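Local coordinates for protein NADH kinase POS5, mitochondrial (Saccharomyces cerevisiae, PDB 3AFO) that phosphorylates NADH and, with about half the preference, NAD+ at the expense of ATP, supplying mitochondrial NADPH for defence against oxidants, at residues T241-S246 with T262-R267; N214-I219 with L224-A229; I63-E68 with E160-F165. All coordinates share one frame; numbering follows the deposited sequence.

Contact 1 (T241-S246 with T262-R267); sequences TAYSLS and TPICPR. With NAI (1,4-dihydronicotinamide adenine dinucleotide), chain C.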
loop_
_atom_site.group_PDB
_atom_site.type_symbol
_atom_site.label_atom_id
_atom_site.label_comp_id
_atom_site.label_asym_id
_atom_site.label_seq_id
_atom_site.Cartn_x
_atom_site.Cartn_y
_atom_site.Cartn_z
ATOM N N THR A 241 3.888 -15.351 2.037
ATOM C CA THR A 241 4.605 -15.058 0.801
ATOM C C THR A 241 3.845 -15.523 -0.446
ATOM O O THR A 241 4.341 -15.390 -1.567
ATOM C CB THR A 241 6.038 -15.640 0.839
ATOM O OG1 THR A 241 5.987 -17.027 1.215
ATOM C CG2 THR A 241 6.880 -14.882 1.858
ATOM N N ALA A 242 2.628 -16.028 -0.257
ATOM C CA ALA A 242 1.828 -16.558 -1.379
ATOM C C ALA A 242 0.731 -15.548 -1.778
ATOM O O ALA A 242 1.045 -14.356 -1.951
ATOM C CB ALA A 242 1.258 -17.935 -1.016
ATOM N N TYR A 243 -0.525 -15.976 -1.923
ATOM C CA TYR A 243 -1.606 -15.051 -2.340
ATOM C C TYR A 243 -1.657 -13.766 -1.488
ATOM O O TYR A 243 -1.841 -12.663 -2.009
ATOM C CB TYR A 243 -2.978 -15.754 -2.280
ATOM C CG TYR A 243 -4.065 -15.226 -3.213
ATOM C CD1 TYR A 243 -5.231 -15.978 -3.425
ATOM C CD2 TYR A 243 -3.938 -14.006 -3.890
ATOM C CE1 TYR A 243 -6.237 -15.535 -4.260
ATOM C CE2 TYR A 243 -4.952 -13.543 -4.754
ATOM C CZ TYR A 243 -6.097 -14.323 -4.926
ATOM O OH TYR A 243 -7.103 -13.918 -5.769
ATOM N N SER A 244 -1.489 -13.913 -0.176
ATOM C CA SER A 244 -1.553 -12.777 0.736
ATOM C C SER A 244 -0.535 -11.686 0.354
ATOM O O SER A 244 -0.846 -10.492 0.418
ATOM C CB SER A 244 -1.332 -13.249 2.175
ATOM O OG SER A 244 -1.366 -12.161 3.073
ATOM N N LEU A 245 0.666 -12.107 -0.061
ATOM C CA LEU A 245 1.713 -11.172 -0.524
ATOM C C LEU A 245 1.257 -10.384 -1.743
ATOM O O LEU A 245 1.388 -9.160 -1.793
ATOM C CB LEU A 245 3.014 -11.911 -0.856
ATOM C CG LEU A 245 4.279 -11.039 -0.952
ATOM C CD1 LEU A 245 4.660 -10.521 0.429
ATOM C CD2 LEU A 245 5.433 -11.794 -1.574
ATOM N N SER A 246 0.705 -11.095 -2.719
ATOM C CA SER A 246 0.187 -10.470 -3.931
ATOM C C SER A 246 -0.897 -9.441 -3.628
ATOM O O SER A 246 -1.024 -8.449 -4.334
ATOM C CB SER A 246 -0.390 -11.540 -4.851
ATOM O OG SER A 246 0.598 -12.509 -5.134
ATOM N N THR A 262 -6.062 -11.177 5.083
ATOM C CA THR A 262 -5.679 -10.203 4.049
ATOM C C THR A 262 -6.797 -10.045 3.029
ATOM O O THR A 262 -7.200 -11.035 2.421
ATOM C CB THR A 262 -4.379 -10.651 3.312
ATOM O OG1 THR A 262 -3.338 -10.894 4.267
ATOM C CG2 THR A 262 -3.911 -9.597 2.279
ATOM N N PRO A 263 -7.291 -8.803 2.830
ATOM C CA PRO A 263 -8.386 -8.614 1.875
ATOM C C PRO A 263 -7.891 -8.747 0.439
ATOM O O PRO A 263 -6.726 -8.468 0.146
ATOM C CB PRO A 263 -8.854 -7.184 2.148
ATOM C CG PRO A 263 -7.606 -6.464 2.619
ATOM C CD PRO A 263 -6.838 -7.526 3.419
ATOM N N ILE A 264 -8.763 -9.228 -0.437
ATOM C CA ILE A 264 -8.436 -9.320 -1.853
ATOM C C ILE A 264 -9.278 -8.303 -2.618
ATOM O O ILE A 264 -10.483 -8.493 -2.780
ATOM C CB ILE A 264 -8.658 -10.760 -2.436
ATOM C CG1 ILE A 264 -7.929 -11.799 -1.577
ATOM C CG2 ILE A 264 -8.182 -10.820 -3.903
ATOM C CD1 ILE A 264 -8.316 -13.256 -1.867
ATOM N N CYS A 265 -8.626 -7.238 -3.096
ATOM C CA CYS A 265 -9.292 -6.137 -3.820
ATOM C C CYS A 265 -10.595 -5.673 -3.143
ATOM O O CYS A 265 -11.693 -5.797 -3.702
ATOM C CB CYS A 265 -9.492 -6.516 -5.302
ATOM S SG CYS A 265 -7.926 -6.897 -6.129
ATOM N N PRO A 266 -10.484 -5.139 -1.909
ATOM C CA PRO A 266 -11.698 -4.709 -1.205
ATOM C C PRO A 266 -12.197 -3.328 -1.646
ATOM O O PRO A 266 -11.385 -2.455 -1.975
ATOM C CB PRO A 266 -11.253 -4.661 0.262
ATOM C CG PRO A 266 -9.775 -4.250 0.174
ATOM C CD PRO A 266 -9.259 -4.945 -1.097
ATOM N N ARG A 267 -13.517 -3.140 -1.618
ATOM C CA ARG A 267 -14.138 -1.828 -1.834
ATOM C C ARG A 267 -14.047 -1.034 -0.560
ATOM O O ARG A 267 -15.037 -0.840 0.149
ATOM C CB ARG A 267 -15.614 -1.951 -2.210
ATOM C CG ARG A 267 -15.876 -2.542 -3.564
ATOM C CD ARG A 267 -15.184 -1.763 -4.672
ATOM N NE ARG A 267 -15.654 -0.390 -4.822
ATOM C CZ ARG A 267 -14.937 0.582 -5.390
ATOM N NH1 ARG A 267 -13.706 0.346 -5.828
ATOM N NH2 ARG A 267 -15.439 1.805 -5.498
HETATM P PA NAI C . 0.008 -21.914 -8.667
HETATM O O1A NAI C . 1.170 -22.424 -9.468
HETATM O O2A NAI C . -1.267 -21.426 -9.542
HETATM O O5B NAI C . 0.376 -20.647 -7.827
HETATM C C5B NAI C . 1.536 -20.690 -7.148
HETATM C C4B NAI C . 2.335 -19.481 -7.475
HETATM O O4B NAI C . 2.523 -18.960 -6.132
HETATM C C3B NAI C . 3.638 -20.148 -7.904
HETATM O O3B NAI C . 4.486 -19.177 -8.520
HETATM C C2B NAI C . 4.193 -20.590 -6.549
HETATM O O2B NAI C . 5.611 -20.701 -6.566
HETATM C C1B NAI C . 3.812 -19.412 -5.653
HETATM N N9A NAI C . 3.666 -19.838 -4.233
HETATM C C8A NAI C . 2.843 -20.771 -3.742
HETATM N N7A NAI C . 3.020 -20.857 -2.413
HETATM C C5A NAI C . 3.940 -19.958 -2.059
HETATM C C6A NAI C . 4.526 -19.577 -0.850
HETATM N N6A NAI C . 4.190 -20.144 0.327
HETATM N N1A NAI C . 5.462 -18.608 -0.878
HETATM C C2A NAI C . 5.829 -18.017 -2.005
HETATM N N3A NAI C . 5.290 -18.355 -3.168
HETATM C C4A NAI C . 4.354 -19.319 -3.223
HETATM O O3 NAI C . -0.630 -23.051 -7.639
HETATM P PN NAI C . 0.256 -23.862 -6.571
HETATM O O1N NAI C . 1.705 -23.798 -6.950
HETATM O O2N NAI C . -0.483 -25.126 -6.372
HETATM O O5D NAI C . 0.151 -23.009 -5.180
HETATM C C5D NAI C . -1.112 -22.694 -4.621
HETATM C C4D NAI C . -1.083 -21.275 -4.075
HETATM O O4D NAI C . -1.278 -20.392 -5.205
HETATM C C3D NAI C . -2.279 -20.942 -3.197
HETATM O O3D NAI C . -2.071 -21.400 -1.854
HETATM C C2D NAI C . -2.288 -19.398 -3.276
HETATM O O2D NAI C . -1.594 -18.850 -2.145
HETATM C C1D NAI C . -1.470 -19.120 -4.572
HETATM N N1N NAI C . -2.278 -18.242 -5.432
HETATM C C2N NAI C . -1.782 -16.966 -5.682
HETATM C C3N NAI C . -2.490 -16.067 -6.462
HETATM C C7N NAI C . -1.872 -14.668 -6.714
HETATM O O7N NAI C . -2.418 -13.828 -7.426
HETATM N N7N NAI C . -0.715 -14.455 -6.119
HETATM C C4N NAI C . -3.721 -16.458 -7.004
HETATM C C5N NAI C . -4.243 -17.745 -6.759
HETATM C C6N NAI C . -3.533 -18.649 -5.966
#
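The ring of Y243 lies between I264 and the dihydronicotinamide of the bound NADH (NAI). I264 CD1 sits over one face, toward the rim, 4.2 Å from the ring centroid of Y243. NAI C4N lies over the centre of the opposite face, 3.6 Å above the plane of the Y243 ring. The side chains of Y243 and I264 cross at about a right angle. The I264 CD1 methyl makes a CH-pi contact with the Y243 ring. Y243 CG is anti to the backbone N (chi1 -154°), which carries the ring out from the helix start to I264. Its hydroxyl is hydrogen-bonded to D230 of the second subunit. With an alanine in place of Y243, the dihydronicotinamide would probably lose its stacking partner, I264 CD1 the surface it rests on, and that D230 its phenol.

Beside this, S244 OG and T262 OG1 meet at 2.6 Å. Both residues are buried.

The rest of 241-246 grips the dinucleotide. T241 OG1 donates to NAI N1A of the adenine at 2.7 Å. Y243 N donates to the ribose hydroxyl NAI O2D at 3.1 Å. The amide NAI N7N lies within an unusually short 2.5 Å of S246 OG, in a bent hydrogen bond. S246 OG is also hydrogen-bonded to R267 NH1 of the second subunit. One short segment thus touches the adenine, the nicotinamide ribose and the carboxamide. A242 sits at the N-cap position, just before the helix 243-246. This is the NAD(H) site of the NAD kinase C-terminal domain, completed at a subunit interface.

Contact 2 (N214-I219 with L224-A229); sequences NLDIFI and LTRTTA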
loop_
_atom_site.group_PDB
_atom_site.type_symbol
_atom_site.label_atom_id
_atom_site.label_comp_id
_atom_site.label_asym_id
_atom_site.label_seq_id
_atom_site.Cartn_x
_atom_site.Cartn_y
_atom_site.Cartn_z
ATOM N N ASN A 214 -19.813 -10.493 -0.672
ATOM C CA ASN A 214 -20.151 -9.734 0.521
ATOM C C ASN A 214 -19.971 -10.683 1.685
ATOM O O ASN A 214 -20.730 -11.648 1.810
ATOM C CB ASN A 214 -21.597 -9.240 0.460
ATOM C CG ASN A 214 -21.852 -8.316 -0.729
ATOM O OD1 ASN A 214 -21.505 -7.130 -0.701
ATOM N ND2 ASN A 214 -22.464 -8.859 -1.776
ATOM N N LEU A 215 -18.958 -10.431 2.517
ATOM C CA LEU A 215 -18.543 -11.376 3.555
ATOM C C LEU A 215 -18.552 -10.757 4.945
ATOM O O LEU A 215 -17.979 -9.680 5.161
ATOM C CB LEU A 215 -17.133 -11.895 3.274
ATOM C CG LEU A 215 -16.779 -12.373 1.873
ATOM C CD1 LEU A 215 -15.289 -12.703 1.862
ATOM C CD2 LEU A 215 -17.612 -13.592 1.463
ATOM N N ASP A 216 -19.195 -11.452 5.876
ATOM C CA ASP A 216 -19.256 -11.013 7.264
ATOM C C ASP A 216 -18.273 -11.813 8.085
ATOM O O ASP A 216 -18.352 -13.051 8.151
ATOM C CB ASP A 216 -20.681 -11.155 7.811
ATOM C CG ASP A 216 -21.668 -10.255 7.081
ATOM O OD1 ASP A 216 -21.398 -9.042 6.972
ATOM O OD2 ASP A 216 -22.698 -10.763 6.600
ATOM N N ILE A 217 -17.347 -11.091 8.712
ATOM C CA ILE A 217 -16.214 -11.689 9.393
ATOM C C ILE A 217 -16.361 -11.531 10.901
ATOM O O ILE A 217 -16.613 -10.423 11.400
ATOM C CB ILE A 217 -14.877 -11.038 8.926
ATOM C CG1 ILE A 217 -14.689 -11.234 7.414
ATOM C CG2 ILE A 217 -13.705 -11.626 9.704
ATOM C CD1 ILE A 217 -13.614 -10.360 6.784
ATOM N N PHE A 218 -16.206 -12.645 11.614
ATOM C CA PHE A 218 -16.317 -12.655 13.068
ATOM C C PHE A 218 -15.038 -13.231 13.646
ATOM O O PHE A 218 -14.549 -14.263 13.174
ATOM C CB PHE A 218 -17.528 -13.490 13.540
ATOM C CG PHE A 218 -18.863 -13.035 12.961
ATOM C CD1 PHE A 218 -19.760 -12.299 13.742
ATOM C CD2 PHE A 218 -19.223 -13.357 11.660
ATOM C CE1 PHE A 218 -20.989 -11.872 13.225
ATOM C CE2 PHE A 218 -20.461 -12.936 11.120
ATOM C CZ PHE A 218 -21.344 -12.195 11.909
ATOM N N ILE A 219 -14.498 -12.565 14.657
ATOM C CA ILE A 219 -13.324 -13.054 15.362
ATOM C C ILE A 219 -13.718 -13.317 16.814
ATOM O O ILE A 219 -14.302 -12.453 17.467
ATOM C CB ILE A 219 -12.137 -12.055 15.282
ATOM C CG1 ILE A 219 -11.688 -11.892 13.820
ATOM C CG2 ILE A 219 -10.964 -12.554 16.128
ATOM C CD1 ILE A 219 -10.820 -10.659 13.546
ATOM N N LEU A 224 -16.481 -8.447 13.338
ATOM C CA LEU A 224 -15.365 -7.566 12.988
ATOM C C LEU A 224 -15.798 -6.572 11.937
ATOM O O LEU A 224 -15.770 -5.371 12.160
ATOM C CB LEU A 224 -14.135 -8.348 12.486
ATOM C CG LEU A 224 -13.024 -7.497 11.843
ATOM C CD1 LEU A 224 -12.239 -6.694 12.892
ATOM C CD2 LEU A 224 -12.098 -8.346 11.012
ATOM N N THR A 225 -16.203 -7.079 10.775
ATOM C CA THR A 225 -16.511 -6.202 9.675
ATOM C C THR A 225 -17.227 -6.969 8.574
ATOM O O THR A 225 -17.115 -8.198 8.487
ATOM C CB THR A 225 -15.190 -5.561 9.102
ATOM O OG1 THR A 225 -15.515 -4.410 8.319
ATOM C CG2 THR A 225 -14.387 -6.571 8.269
ATOM N N ARG A 226 -17.960 -6.229 7.751
ATOM C CA ARG A 226 -18.419 -6.715 6.446
ATOM C C ARG A 226 -17.481 -6.198 5.370
ATOM O O ARG A 226 -17.205 -4.996 5.305
ATOM C CB ARG A 226 -19.824 -6.193 6.145
ATOM C CG ARG A 226 -20.274 -6.383 4.694
ATOM C CD ARG A 226 -21.329 -7.476 4.579
ATOM N NE ARG A 226 -22.303 -7.093 3.585
ATOM C CZ ARG A 226 -23.497 -7.649 3.422
ATOM N NH1 ARG A 226 -23.917 -8.662 4.189
ATOM N NH2 ARG A 226 -24.271 -7.173 2.479
ATOM N N THR A 227 -16.995 -7.087 4.517
ATOM C CA THR A 227 -16.212 -6.632 3.382
ATOM C C THR A 227 -16.907 -6.982 2.065
ATOM O O THR A 227 -17.440 -8.093 1.907
ATOM C CB THR A 227 -14.752 -7.144 3.421
ATOM O OG1 THR A 227 -14.040 -6.677 2.261
ATOM C CG2 THR A 227 -14.689 -8.679 3.484
ATOM N N THR A 228 -16.878 -6.027 1.138
ATOM C CA THR A 228 -17.366 -6.186 -0.231
ATOM C C THR A 228 -16.139 -6.110 -1.139
ATOM O O THR A 228 -15.484 -5.064 -1.217
ATOM C CB THR A 228 -18.377 -5.082 -0.568
ATOM O OG1 THR A 228 -19.527 -5.229 0.274
ATOM C CG2 THR A 228 -18.817 -5.150 -2.027
ATOM N N ALA A 229 -15.801 -7.221 -1.792
ATOM C CA ALA A 229 -14.469 -7.368 -2.395
ATOM C C ALA A 229 -14.434 -8.468 -3.428
ATOM O O ALA A 229 -15.425 -9.179 -3.602
ATOM C CB ALA A 229 -13.450 -7.678 -1.285
#
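L215 and T227 exchange two backbone hydrogen bonds: L215 N to T227 O at 2.9 Å, and T227 N to L215 O at 2.8 Å. They form a hydrogen-bonded pair of an antiparallel beta hairpin, strands 213-219 and 222-228. Next along, I217 N donates to T225 O. I217 O takes L224 N at 2.8 Å and, weakly, T225 N. L224 and T225 both face I217, which makes a classic beta bulge near the turn.

On the face of N214, D216 and R226, a long salt bridge joins D216 OD2 to R226 NH1 at 3.4 Å. Its hydrogen bond is weak. The carboxylate and guanidinium planes are 31° apart, with D216 at the guanidinium edge. N214 CB sits over one guanidinium face, toward the rim. R226 NH2 turns to S288 O.

L215, I217, T225 and T227 are on the other face, where the threonine methyls meet I217 CD1. M261 of strand 258-266 touches I217 and L224. In the third subunit, N375 bonds T225 OG1 and I365 packs on I219 and L224. Toward the turn, I217 CG2 packs on L224 CD2. I219 and L224 lie side by side, pointing the same way, and I219 CD1 meets L224 CD2 at 3.7 Å.

Contact 3 (I63-E68 with E160-F165); sequences ITHLHE and EHKKVF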
loop_
_atom_site.group_PDB
_atom_site.type_symbol
_atom_site.label_atom_id
_atom_site.label_comp_id
_atom_site.label_asym_id
_atom_site.label_seq_id
_atom_site.Cartn_x
_atom_site.Cartn_y
_atom_site.Cartn_z
ATOM N N ILE A 63 14.701 -42.937 -7.357
ATOM C CA ILE A 63 14.315 -44.301 -6.997
ATOM C C ILE A 63 15.433 -45.308 -7.301
ATOM O O ILE A 63 15.683 -46.224 -6.508
ATOM C CB ILE A 63 13.014 -44.704 -7.721
ATOM C CG1 ILE A 63 11.842 -43.855 -7.207
ATOM C CG2 ILE A 63 12.724 -46.206 -7.546
ATOM C CD1 ILE A 63 10.560 -43.992 -7.999
ATOM N N THR A 64 16.090 -45.126 -8.449
ATOM C CA THR A 64 17.272 -45.916 -8.830
ATOM C C THR A 64 18.361 -45.796 -7.755
ATOM O O THR A 64 18.883 -46.810 -7.272
ATOM C CB THR A 64 17.776 -45.533 -10.255
ATOM O OG1 THR A 64 16.761 -45.852 -11.214
ATOM C CG2 THR A 64 19.067 -46.281 -10.647
ATOM N N HIS A 65 18.662 -44.563 -7.346
ATOM C CA HIS A 65 19.610 -44.324 -6.265
ATOM C C HIS A 65 19.231 -45.013 -4.942
ATOM O O HIS A 65 20.083 -45.617 -4.295
ATOM C CB HIS A 65 19.816 -42.820 -6.046
ATOM C CG HIS A 65 20.631 -42.497 -4.835
ATOM N ND1 HIS A 65 21.958 -42.852 -4.713
ATOM C CD2 HIS A 65 20.312 -41.838 -3.695
ATOM C CE1 HIS A 65 22.418 -42.432 -3.547
ATOM N NE2 HIS A 65 21.439 -41.812 -2.913
ATOM N N LEU A 66 17.969 -44.911 -4.536
ATOM C CA LEU A 66 17.514 -45.556 -3.302
ATOM C C LEU A 66 17.683 -47.079 -3.377
ATOM O O LEU A 66 18.179 -47.711 -2.439
ATOM C CB LEU A 66 16.053 -45.196 -3.001
ATOM C CG LEU A 66 15.760 -43.699 -2.799
ATOM C CD1 LEU A 66 14.281 -43.463 -2.568
ATOM C CD2 LEU A 66 16.607 -43.138 -1.647
ATOM N N HIS A 67 17.281 -47.646 -4.511
ATOM C CA HIS A 67 17.355 -49.086 -4.725
ATOM C C HIS A 67 18.784 -49.587 -4.817
ATOM O O HIS A 67 19.071 -50.707 -4.409
ATOM C CB HIS A 67 16.577 -49.492 -5.966
ATOM C CG HIS A 67 15.095 -49.467 -5.781
ATOM N ND1 HIS A 67 14.217 -49.585 -6.831
ATOM C CD2 HIS A 67 14.334 -49.331 -4.667
ATOM C CE1 HIS A 67 12.978 -49.537 -6.377
ATOM N NE2 HIS A 67 13.021 -49.379 -5.066
ATOM N N GLU A 68 19.670 -48.764 -5.362
ATOM C CA GLU A 68 21.089 -49.100 -5.412
ATOM C C GLU A 68 21.759 -48.985 -4.039
ATOM O O GLU A 68 22.519 -49.862 -3.655
ATOM C CB GLU A 68 21.828 -48.230 -6.432
ATOM C CG GLU A 68 21.641 -48.662 -7.889
ATOM C CD GLU A 68 22.242 -47.679 -8.894
ATOM O OE1 GLU A 68 22.936 -46.724 -8.479
ATOM O OE2 GLU A 68 22.015 -47.863 -10.111
ATOM N N GLU A 160 21.495 -32.122 -5.634
ATOM C CA GLU A 160 22.070 -32.411 -4.320
ATOM C C GLU A 160 21.467 -33.665 -3.668
ATOM O O GLU A 160 21.745 -33.931 -2.505
ATOM C CB GLU A 160 21.874 -31.237 -3.344
ATOM C CG GLU A 160 21.803 -29.818 -3.932
ATOM C CD GLU A 160 21.572 -28.761 -2.841
ATOM O OE1 GLU A 160 22.331 -28.763 -1.842
ATOM O OE2 GLU A 160 20.640 -27.937 -2.971
ATOM N N HIS A 161 20.641 -34.419 -4.397
ATOM C CA HIS A 161 19.784 -35.446 -3.764
ATOM C C HIS A 161 20.496 -36.561 -2.983
ATOM O O HIS A 161 19.996 -36.976 -1.933
ATOM C CB HIS A 161 18.758 -36.029 -4.748
ATOM C CG HIS A 161 19.343 -36.952 -5.775
ATOM N ND1 HIS A 161 19.756 -36.520 -7.018
ATOM C CD2 HIS A 161 19.554 -38.292 -5.751
ATOM C CE1 HIS A 161 20.211 -37.551 -7.711
ATOM N NE2 HIS A 161 20.105 -38.637 -6.962
ATOM N N LYS A 162 21.652 -37.025 -3.465
ATOM C CA LYS A 162 22.398 -38.085 -2.757
ATOM C C LYS A 162 22.887 -37.621 -1.383
ATOM O O LYS A 162 22.633 -38.287 -0.378
ATOM C CB LYS A 162 23.580 -38.614 -3.586
ATOM C CG LYS A 162 23.180 -39.230 -4.922
ATOM C CD LYS A 162 24.222 -40.238 -5.423
ATOM C CE LYS A 162 25.396 -39.576 -6.118
ATOM N NZ LYS A 162 26.214 -40.592 -6.868
ATOM N N LYS A 163 23.568 -36.476 -1.359
ATOM C CA LYS A 163 24.127 -35.907 -0.133
ATOM C C LYS A 163 23.061 -35.491 0.890
ATOM O O LYS A 163 23.250 -35.668 2.095
ATOM C CB LYS A 163 25.036 -34.728 -0.476
ATOM C CG LYS A 163 24.760 -34.118 -1.849
ATOM C CD LYS A 163 25.076 -35.105 -2.975
ATOM C CE LYS A 163 26.509 -35.620 -2.846
ATOM N NZ LYS A 163 26.794 -36.793 -3.711
ATOM N N VAL A 164 21.943 -34.951 0.404
ATOM C CA VAL A 164 20.842 -34.514 1.274
ATOM C C VAL A 164 20.111 -35.716 1.867
ATOM O O VAL A 164 19.918 -35.776 3.081
ATOM C CB VAL A 164 19.858 -33.553 0.543
ATOM C CG1 VAL A 164 18.648 -33.239 1.420
ATOM C CG2 VAL A 164 20.572 -32.255 0.143
ATOM N N PHE A 165 19.735 -36.676 1.020
ATOM C CA PHE A 165 19.090 -37.901 1.509
ATOM C C PHE A 165 19.953 -38.651 2.539
ATOM O O PHE A 165 19.428 -39.150 3.545
ATOM C CB PHE A 165 18.632 -38.830 0.373
ATOM C CG PHE A 165 17.828 -40.006 0.859
ATOM C CD1 PHE A 165 16.475 -39.867 1.154
ATOM C CD2 PHE A 165 18.437 -41.247 1.066
ATOM C CE1 PHE A 165 15.741 -40.935 1.639
ATOM C CE2 PHE A 165 17.708 -42.324 1.551
ATOM C CZ PHE A 165 16.357 -42.177 1.832
HETATM O O HOH W 1 22.048 -40.899 -0.519
#
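H65 lays its imidazole against the side chain of K162. The K162 methylene CG is over one face, toward the rim, 3.7 Å from the centroid of the H65 ring. The next methylene comes nearer to an atom of the ring, with K162 CD 3.4 Å from H65 CE1. The lysine uses its aliphatic stem here. Its chain bends at chi3, and the ammonium end leads away from the helix 63-68.

H65 CG is anti to the backbone N (chi1 172°), which extends the ring across the gap between the helices. There H65 NE2 meets a water in the plane of the ring at 2.6 Å. The same water donates to K162 O at 2.7 Å, so it joins the imidazole to the backbone of the other helix. Held at its edge by the water and on its face by K162, the H65 ring is probably limited in its rotation.

H161 also meets H65. The two rings form an offset edge-to-face pair, centroids 5.6 Å apart and planes at 77°, with the edge of H161 toward the face of H65. H161 ND1 bonds F158 O, just before this helix, and F158 also stacks on the H161 ring.

L66 and F165 make the deeper, apolar contact. The side chains cross at about a right angle. L66 CD2 sits over one face of the F165 ring, 3.5 Å from F165 CE2.

The axes of the segments 63-68 and 161-165 come within 11.3 Å and cross at -53°, so side chains bridge the space between them. L66 also rests on V75 of strand 74-76, and H161 on F145 of strand 142-146. The contact therefore joins two helices that pack against the parallel sheet of the N-terminal domain.

From the N terminus, contact 3 comes first. It closes a loop of 91 residues, from helix 53-69 to helix 161-169, and so joins two helices of the N-terminal domain. Contact 2 follows as a tight hairpin with four residues between its segments. Contact 1 then closes a loop of 15 residues. The three are in series, and none nests in or crosses another. Contacts 1 and 2 both belong to the C-terminal domain and touch: R267 N probably bonds T228 O, and A229 CB packs on I264, C265 and P266. Both also meet the third subunit. Contact 3 lies on the opposite side of the chain's centre from contacts 1 and 2, its centre about 39 Å from that of contact 1.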